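Local coordinates for SusD superfamily protein (Bacteroides thetaiotaomicron VPI-5482, PDB 3HDX) that probably binds polysaccharides at the bacterial outer membrane so that glycans can be taken up for carbohydrate metabolism, at residues A28-N33 with S356-T361; H35-D40 with K70-W75; I206-W209 with E215-T218. All coordinates share one frame; numbering follows the deposited sequence.

Contact 1: residues A28-N33 with S356-T361; sequences ALADNN and SSIVFT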
loop_
_atom_site.group_PDB
_atom_site.type_symbol
_atom_site.label_atom_id
_atom_site.label_comp_id
_atom_site.label_asym_id
_atom_site.label_seq_id
_atom_site.Cartn_x
_atom_site.Cartn_y
_atom_site.Cartn_z
ATOM N N ALA A 28 2.468 9.844 6.415
ATOM C CA ALA A 28 1.009 9.706 6.308
ATOM C C ALA A 28 0.556 8.260 6.509
ATOM O O ALA A 28 -0.435 7.994 7.155
ATOM C CB ALA A 28 0.478 10.232 4.942
ATOM N N LEU A 29 1.327 7.339 5.929
ATOM C CA LEU A 29 1.039 5.891 6.005
ATOM C C LEU A 29 1.522 5.267 7.303
ATOM O O LEU A 29 0.935 4.311 7.786
ATOM C CB LEU A 29 1.666 5.129 4.820
ATOM C CG LEU A 29 0.835 5.135 3.540
ATOM C CD1 LEU A 29 0.525 6.516 3.010
ATOM C CD2 LEU A 29 1.503 4.281 2.491
ATOM N N ALA A 30 2.601 5.801 7.856
ATOM C CA ALA A 30 3.241 5.198 9.040
ATOM C C ALA A 30 2.713 5.715 10.370
ATOM O O ALA A 30 2.727 4.975 11.345
ATOM C CB ALA A 30 4.779 5.368 8.991
ATOM N N ASP A 31 2.230 6.950 10.412
ATOM C CA ASP A 31 1.801 7.530 11.676
ATOM C C ASP A 31 0.669 6.687 12.286
ATOM O O ASP A 31 -0.285 6.276 11.610
ATOM C CB ASP A 31 1.463 9.026 11.532
ATOM C CG ASP A 31 2.733 9.946 11.406
ATOM O OD1 ASP A 31 3.912 9.488 11.413
ATOM O OD2 ASP A 31 2.514 11.175 11.264
ATOM N N ASN A 32 0.827 6.385 13.573
ATOM C CA ASN A 32 -0.104 5.510 14.313
ATOM C C ASN A 32 -0.344 4.152 13.627
ATOM O O ASN A 32 -1.380 3.515 13.835
ATOM C CB ASN A 32 -1.420 6.250 14.594
ATOM C CG ASN A 32 -1.200 7.454 15.508
ATOM O OD1 ASN A 32 -1.479 8.597 15.131
ATOM N ND2 ASN A 32 -0.616 7.201 16.664
ATOM N N ASN A 33 0.656 3.696 12.865
ATOM C CA ASN A 33 0.566 2.441 12.128
ATOM C C ASN A 33 -0.634 2.371 11.170
ATOM O O ASN A 33 -1.158 1.289 10.884
ATOM C CB ASN A 33 0.615 1.246 13.101
ATOM C CG ASN A 33 1.934 1.120 13.775
ATOM O OD1 ASN A 33 2.961 1.351 13.148
ATOM N ND2 ASN A 33 1.920 0.865 15.089
ATOM N N SER A 356 11.799 -1.708 8.787
ATOM C CA SER A 356 11.026 -2.216 7.671
ATOM C C SER A 356 10.399 -1.144 6.794
ATOM O O SER A 356 9.817 -0.173 7.296
ATOM C CB SER A 356 9.897 -3.118 8.165
ATOM O OG SER A 356 9.164 -2.516 9.201
ATOM N N SER A 357 10.515 -1.357 5.491
ATOM C CA SER A 357 9.874 -0.498 4.510
ATOM C C SER A 357 8.400 -0.861 4.408
ATOM O O SER A 357 8.009 -2.027 4.589
ATOM C CB SER A 357 10.450 -0.716 3.104
ATOM O OG SER A 357 11.806 -0.364 2.977
ATOM N N ILE A 358 7.601 0.156 4.108
ATOM C CA ILE A 358 6.248 -0.050 3.623
ATOM C C ILE A 358 6.373 -0.526 2.164
ATOM O O ILE A 358 7.105 0.087 1.351
ATOM C CB ILE A 358 5.416 1.240 3.699
ATOM C CG1 ILE A 358 5.177 1.667 5.137
ATOM C CG2 ILE A 358 4.075 1.072 2.924
ATOM C CD1 ILE A 358 4.734 3.113 5.263
ATOM N N VAL A 359 5.706 -1.638 1.845
ATOM C CA VAL A 359 5.663 -2.156 0.478
ATOM C C VAL A 359 4.228 -2.053 0.008
ATOM O O VAL A 359 3.373 -2.876 0.361
ATOM C CB VAL A 359 6.193 -3.565 0.357
ATOM C CG1 VAL A 359 6.054 -4.061 -1.104
ATOM C CG2 VAL A 359 7.672 -3.649 0.893
ATOM N N PHE A 360 3.942 -0.980 -0.736
ATOM C CA PHE A 360 2.608 -0.808 -1.251
ATOM C C PHE A 360 2.278 -1.877 -2.271
ATOM O O PHE A 360 1.190 -2.432 -2.241
ATOM C CB PHE A 360 2.382 0.597 -1.797
ATOM C CG PHE A 360 1.034 0.778 -2.405
ATOM C CD1 PHE A 360 -0.106 0.941 -1.607
ATOM C CD2 PHE A 360 0.861 0.713 -3.776
ATOM C CE1 PHE A 360 -1.387 1.083 -2.225
ATOM C CE2 PHE A 360 -0.403 0.854 -4.344
ATOM C CZ PHE A 360 -1.499 1.006 -3.571
ATOM N N THR A 361 3.213 -2.124 -3.188
ATOM C CA THR A 361 3.033 -3.135 -4.211
ATOM C C THR A 361 4.349 -3.720 -4.681
ATOM O O THR A 361 5.437 -3.172 -4.497
ATOM C CB THR A 361 2.212 -2.601 -5.406
ATOM O OG1 THR A 361 1.820 -3.689 -6.266
ATOM C CG2 THR A 361 2.950 -1.531 -6.209
#
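Leu29 and Ile358 meet where the last turn of helix 11-30 faces the start of strand 358-361, and their two branched side chains cross obliquely rather than lying alongside each other. The closest approach is not made by the ends of both chains. The terminal methyl CD1 of Ile358 presses on the first carbon of the leucine, 3.7 Å from Leu29 CB, while further along Leu29 CD2 comes within 4.1 Å of Ile358 CG2. The isoleucine thus uses both of its methyls, CD1 against the leucine's first carbon and CG2 against its CD2 methyl. It reaches so far because its outer torsion is extended (chi2 163°), which carries CD1 out to the helix surface and also sets it 4.4 Å from Ala30 CB. That second contact is light, and the pair of helix residues forms a shallow apolar seat for one methyl group. No hydrogen bond spans the two segments, so buried hydrocarbon alone joins them. This is strand-on-helix packing inside a mainly helical SusD-family protein, between residues more than 300 apart in the chain. Just beyond, the chain turns out of the helix, with Asn33 N bonded to Ala30 O at 2.9 Å. In the surrounding fold, Phe120 and Tyr124 of helix 104-129 and Phe78 of helix 76-91 pack against Leu29, while Phe263 touches Ala30. Ile358 is paired through its backbone with Phe261 of strand 259-261, so through Ile358 the contact lays one strand of that small antiparallel sheet against the end of helix 11-30.

Contact 2: residues H35-D40 with K70-W75; sequences HWICGD and KKVSNW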
loop_
_atom_site.group_PDB
_atom_site.type_symbol
_atom_site.label_atom_id
_atom_site.label_comp_id
_atom_site.label_asym_id
_atom_site.label_seq_id
_atom_site.Cartn_x
_atom_site.Cartn_y
_atom_site.Cartn_z
ATOM N N HIS A 35 -1.070 2.313 7.986
ATOM C CA HIS A 35 -1.099 1.373 6.863
ATOM C C HIS A 35 -1.676 0.004 7.241
ATOM O O HIS A 35 -2.546 -0.535 6.552
ATOM C CB HIS A 35 0.308 1.254 6.260
ATOM C CG HIS A 35 0.366 0.448 4.988
ATOM N ND1 HIS A 35 -0.286 0.812 3.827
ATOM C CD2 HIS A 35 1.060 -0.679 4.696
ATOM C CE1 HIS A 35 -0.015 -0.084 2.890
ATOM N NE2 HIS A 35 0.797 -0.998 3.392
ATOM N N TRP A 36 -1.247 -0.481 8.399
ATOM C CA TRP A 36 -1.645 -1.797 8.905
ATOM C C TRP A 36 -2.963 -1.750 9.635
ATOM O O TRP A 36 -3.747 -2.695 9.550
ATOM C CB TRP A 36 -0.505 -2.413 9.737
ATOM C CG TRP A 36 0.756 -2.385 8.930
ATOM C CD1 TRP A 36 1.134 -3.254 7.949
ATOM C CD2 TRP A 36 1.740 -1.341 8.951
ATOM N NE1 TRP A 36 2.309 -2.832 7.372
ATOM C CE2 TRP A 36 2.697 -1.659 7.961
ATOM C CE3 TRP A 36 1.904 -0.154 9.706
ATOM C CZ2 TRP A 36 3.804 -0.838 7.708
ATOM C CZ3 TRP A 36 3.002 0.665 9.445
ATOM C CH2 TRP A 36 3.925 0.326 8.436
ATOM N N ILE A 37 -3.188 -0.663 10.388
ATOM C CA ILE A 37 -4.438 -0.469 11.122
ATOM C C ILE A 37 -5.605 -0.412 10.133
ATOM O O ILE A 37 -6.617 -1.122 10.286
ATOM C CB ILE A 37 -4.385 0.846 11.970
ATOM C CG1 ILE A 37 -3.410 0.705 13.159
ATOM C CG2 ILE A 37 -5.789 1.269 12.404
ATOM C CD1 ILE A 37 -3.753 -0.299 14.179
ATOM N N CYS A 38 -5.431 0.379 9.072
ATOM C CA CYS A 38 -6.481 0.545 8.069
ATOM C C CYS A 38 -6.570 -0.590 7.059
ATOM O O CYS A 38 -7.672 -0.819 6.524
ATOM C CB CYS A 38 -6.330 1.894 7.328
ATOM S SG CYS A 38 -6.427 3.322 8.391
ATOM N N GLY A 39 -5.434 -1.238 6.766
ATOM C CA GLY A 39 -5.345 -2.244 5.718
ATOM C C GLY A 39 -5.361 -3.703 6.107
ATOM O O GLY A 39 -5.820 -4.521 5.342
ATOM N N ASP A 40 -4.791 -4.031 7.263
ATOM C CA ASP A 40 -4.699 -5.403 7.751
ATOM C C ASP A 40 -5.623 -5.709 8.923
ATOM O O ASP A 40 -6.221 -6.779 8.987
ATOM C CB ASP A 40 -3.270 -5.753 8.198
ATOM C CG ASP A 40 -2.356 -6.025 7.054
ATOM O OD1 ASP A 40 -2.551 -7.019 6.343
ATOM O OD2 ASP A 40 -1.424 -5.258 6.855
ATOM N N LYS A 70 -9.432 8.291 16.912
ATOM C CA LYS A 70 -9.538 9.709 16.605
ATOM C C LYS A 70 -8.322 10.197 15.788
ATOM O O LYS A 70 -8.467 10.931 14.801
ATOM C CB LYS A 70 -9.705 10.516 17.908
ATOM C CG LYS A 70 -10.988 10.176 18.649
ATOM C CD LYS A 70 -11.189 11.033 19.864
ATOM C CE LYS A 70 -12.460 10.586 20.549
ATOM N NZ LYS A 70 -12.424 9.124 20.692
ATOM N N LYS A 71 -7.127 9.794 16.198
ATOM C CA LYS A 71 -5.877 10.171 15.511
ATOM C C LYS A 71 -5.784 9.631 14.087
ATOM O O LYS A 71 -5.427 10.349 13.141
ATOM C CB LYS A 71 -4.673 9.672 16.309
ATOM C CG LYS A 71 -4.442 10.433 17.622
ATOM C CD LYS A 71 -3.352 9.715 18.406
ATOM C CE LYS A 71 -2.688 10.566 19.489
ATOM N NZ LYS A 71 -1.895 9.557 20.352
ATOM N N VAL A 72 -6.100 8.364 13.922
ATOM C CA VAL A 72 -6.060 7.778 12.560
ATOM C C VAL A 72 -7.074 8.472 11.649
ATOM O O VAL A 72 -6.766 8.735 10.490
ATOM C CB VAL A 72 -6.324 6.265 12.590
ATOM C CG1 VAL A 72 -6.507 5.680 11.191
ATOM C CG2 VAL A 72 -5.175 5.562 13.301
ATOM N N SER A 73 -8.231 8.840 12.210
ATOM C CA SER A 73 -9.332 9.428 11.466
ATOM C C SER A 73 -9.097 10.859 11.009
ATOM O O SER A 73 -9.852 11.324 10.177
ATOM C CB SER A 73 -10.662 9.388 12.251
ATOM O OG SER A 73 -10.748 10.404 13.218
ATOM N N ASN A 74 -8.088 11.543 11.541
ATOM C CA ASN A 74 -7.759 12.916 11.138
ATOM C C ASN A 74 -6.864 12.821 9.900
ATOM O O ASN A 74 -5.771 12.307 9.983
ATOM C CB ASN A 74 -7.049 13.636 12.305
ATOM C CG ASN A 74 -6.756 15.098 12.001
ATOM O OD1 ASN A 74 -6.260 15.422 10.928
ATOM N ND2 ASN A 74 -7.038 15.985 12.960
ATOM N N TRP A 75 -7.336 13.380 8.782
ATOM C CA TRP A 75 -6.629 13.309 7.504
ATOM C C TRP A 75 -5.514 14.351 7.268
ATOM O O TRP A 75 -4.976 14.425 6.187
ATOM C CB TRP A 75 -7.630 13.273 6.318
ATOM C CG TRP A 75 -8.530 14.469 6.227
ATOM C CD1 TRP A 75 -8.238 15.798 6.519
ATOM C CD2 TRP A 75 -9.884 14.458 5.781
ATOM N NE1 TRP A 75 -9.336 16.581 6.278
ATOM C CE2 TRP A 75 -10.348 15.798 5.807
ATOM C CE3 TRP A 75 -10.762 13.447 5.347
ATOM C CZ2 TRP A 75 -11.639 16.137 5.449
ATOM C CZ3 TRP A 75 -12.038 13.790 4.972
ATOM C CH2 TRP A 75 -12.478 15.121 5.058
#
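Cys38 and Val72 form the tight half of this contact between helix 34-41 and the end of helix 67-73, a case of plain helix-on-helix packing within the helical SusD fold. The sulfur does the touching: Cys38 SG lies 3.7 Å from Val72 CG1, a van der Waals distance between a thiol and a methyl group. Val72 can serve both of its partners because its two methyls diverge. CG1 stands opposite the backbone N (chi1 171°) and meets the sulfur, whereas CG2 swings to the N side and faces Ile37. There the packing slackens, for Ile37 CG2 and Val72 CG2 are 4.4 Å apart and barely graze. One valine thus touches two successive residues of the opposing helix, closely on the cysteine and loosely on the isoleucine, across backbones whose nearest CA atoms, those of Cys38 and Val72, are 8.5 Å apart. Helix 34-41 widens into a pi-type turn at 37-40, over the very residues that offer these side chains. The solvent side of helix 67-73 is quite different in character, and belongs to the exposed Lys70 and Lys71. Ser73, itself buried, turns its hydroxyl back on its own helix: Ser73 OG gives a 2.8 Å hydrogen bond to Lys70 O, approaching at a C=O...O angle of 115° and tilted 33° from the carbonyl plane. A weak bond from Asn74 N to Lys71 O closes the last turn. The valine sits where helices 34-41 and 67-73 meet, with loop residue Trp458 against it; Ile128 of helix 104-129 packs on Cys38, and Leu54 and Val57 of helix 52-58 pack on Ile37.

Contact 3: residues I206-W209 with E215-T218; sequences ICAW and EAET. With EDO (1,2-ethanediol), chain D.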
loop_
_atom_site.group_PDB
_atom_site.type_symbol
_atom_site.label_atom_id
_atom_site.label_comp_id
_atom_site.label_asym_id
_atom_site.label_seq_id
_atom_site.Cartn_x
_atom_site.Cartn_y
_atom_site.Cartn_z
ATOM N N ILE A 206 -6.307 2.226 -8.651
ATOM C CA ILE A 206 -7.430 3.163 -8.694
ATOM C C ILE A 206 -8.523 2.535 -9.564
ATOM O O ILE A 206 -9.695 2.474 -9.171
ATOM C CB ILE A 206 -7.055 4.523 -9.317
ATOM C CG1 ILE A 206 -6.122 5.308 -8.382
ATOM C CG2 ILE A 206 -8.329 5.343 -9.624
ATOM C CD1 ILE A 206 -5.358 6.506 -9.046
ATOM N N CYS A 207 -8.120 2.045 -10.736
ATOM C CA CYS A 207 -9.099 1.450 -11.654
ATOM C C CYS A 207 -9.809 0.253 -11.040
ATOM O O CYS A 207 -11.027 0.135 -11.139
ATOM C CB CYS A 207 -8.457 1.115 -13.010
ATOM S SG CYS A 207 -7.895 2.583 -13.913
ATOM N N ALA A 208 -9.068 -0.648 -10.410
ATOM C CA ALA A 208 -9.705 -1.791 -9.775
ATOM C C ALA A 208 -10.686 -1.362 -8.659
ATOM O O ALA A 208 -11.769 -1.925 -8.538
ATOM C CB ALA A 208 -8.642 -2.764 -9.180
ATOM N N TRP A 209 -10.276 -0.371 -7.865
ATOM C CA TRP A 209 -11.114 0.180 -6.761
ATOM C C TRP A 209 -12.429 0.761 -7.270
ATOM O O TRP A 209 -13.440 0.712 -6.574
ATOM C CB TRP A 209 -10.332 1.201 -5.949
ATOM C CG TRP A 209 -10.980 1.693 -4.688
ATOM C CD1 TRP A 209 -11.409 2.955 -4.423
ATOM C CD2 TRP A 209 -11.173 0.942 -3.496
ATOM N NE1 TRP A 209 -11.908 3.028 -3.133
ATOM C CE2 TRP A 209 -11.765 1.792 -2.552
ATOM C CE3 TRP A 209 -10.965 -0.400 -3.157
ATOM C CZ2 TRP A 209 -12.071 1.370 -1.270
ATOM C CZ3 TRP A 209 -11.275 -0.820 -1.853
ATOM C CH2 TRP A 209 -11.857 0.056 -0.951
ATOM N N GLU A 215 -9.305 -1.256 -17.705
ATOM C CA GLU A 215 -8.117 -0.424 -17.512
ATOM C C GLU A 215 -7.161 -1.046 -16.486
ATOM O O GLU A 215 -5.916 -1.054 -16.690
ATOM C CB GLU A 215 -8.469 1.018 -17.165
ATOM C CG GLU A 215 -9.143 1.736 -18.315
ATOM C CD GLU A 215 -9.460 3.234 -18.023
ATOM O OE1 GLU A 215 -9.042 3.813 -17.026
ATOM O OE2 GLU A 215 -10.193 3.853 -18.779
ATOM N N ALA A 216 -7.710 -1.647 -15.416
ATOM C CA ALA A 216 -6.851 -2.294 -14.431
ATOM C C ALA A 216 -6.019 -3.417 -15.079
ATOM O O ALA A 216 -4.844 -3.592 -14.768
ATOM C CB ALA A 216 -7.655 -2.856 -13.251
ATOM N N GLU A 217 -6.642 -4.174 -15.970
ATOM C CA GLU A 217 -5.959 -5.283 -16.646
ATOM C C GLU A 217 -4.829 -4.737 -17.533
ATOM O O GLU A 217 -3.699 -5.252 -17.490
ATOM C CB GLU A 217 -6.984 -6.114 -17.442
ATOM C CG GLU A 217 -6.524 -7.511 -17.844
ATOM C CD GLU A 217 -5.526 -7.554 -18.960
ATOM O OE1 GLU A 217 -5.579 -6.655 -19.844
ATOM O OE2 GLU A 217 -4.684 -8.525 -18.937
ATOM N N THR A 218 -5.127 -3.680 -18.302
ATOM C CA THR A 218 -4.119 -3.099 -19.205
ATOM C C THR A 218 -2.912 -2.547 -18.445
ATOM O O THR A 218 -1.752 -2.772 -18.813
ATOM C CB THR A 218 -4.759 -1.968 -20.034
ATOM O OG1 THR A 218 -5.800 -2.537 -20.840
ATOM C CG2 THR A 218 -3.697 -1.318 -20.920
HETATM C C1 EDO D . -15.246 1.487 -2.946
HETATM O O1 EDO D . -14.703 0.365 -3.666
HETATM C C2 EDO D . -16.736 1.255 -2.792
HETATM O O2 EDO D . -17.337 1.099 -4.093
#
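Ala216 fits against Cys207 and Ala208, the small residues that let helices 196-209 and 213-226 come very close, with the CA atoms of Cys207 and Ala216 only 5.2 Å apart. Joined by a three-residue link, the two form a helical hairpin, consistent with the TPR-like helical pairs of the SusD family. Cys207 CB rests 3.7 Å from Ala216 N, and Ala208 CB meets Ala216 CB at 4.2 Å. At the margin, Cys207 SG lies 3.5 Å from Glu215 OE1; the glutamate chain is extended, and its carboxylate is turned (chi3 9°) so that OE1 lies on the side of the sulfur. One step further out, Glu217 holds a salt bridge to Arg370 of helix 363-376. Trp209 takes no part in the helix-helix contact. Its indole carries an ethanediol, probably from the crystallisation liquor, whose O1 sits 3.4 Å above the ring plane and donates a 3.2 Å hydrogen bond to Trp209 O. Lys439 also bonds the diol, while Phe123, Tyr432 and Arg436 touch the Trp209 side chain. An alanine here would remove the indole and is likely to leave a gap among those neighbours and the diol without its aromatic floor. Chemically, the hairpin is held here by close apolar packing with no hydrogen bond between these segments, while the end of helix 196-209 presents a carbonyl and a ring that can receive a small polyol.

Contacts 1 and 2 are neighbours, with centres 11 Å apart, and they are joined through consecutive helices: Leu29 O probably accepts a hydrogen bond from His35 N at 2.8 Å, and Trp36 CH2 packs 3.8 Å from Ile358 CG1. Arg77 adds a second tie, bonding both Ala28 O and Val72 O. Contact 3 stands apart, its nearest atoms about 7 Å from contact 1 and about 9 Å from contact 2, yet helix 104-129 runs past all three, offering Phe120 to contact 1, Ile128 to contact 2 and Phe123 to contact 3. The ethanediol belongs to contact 3 alone. Contacts 2 and 3 both fall within the long span of chain between the two segments of contact 1.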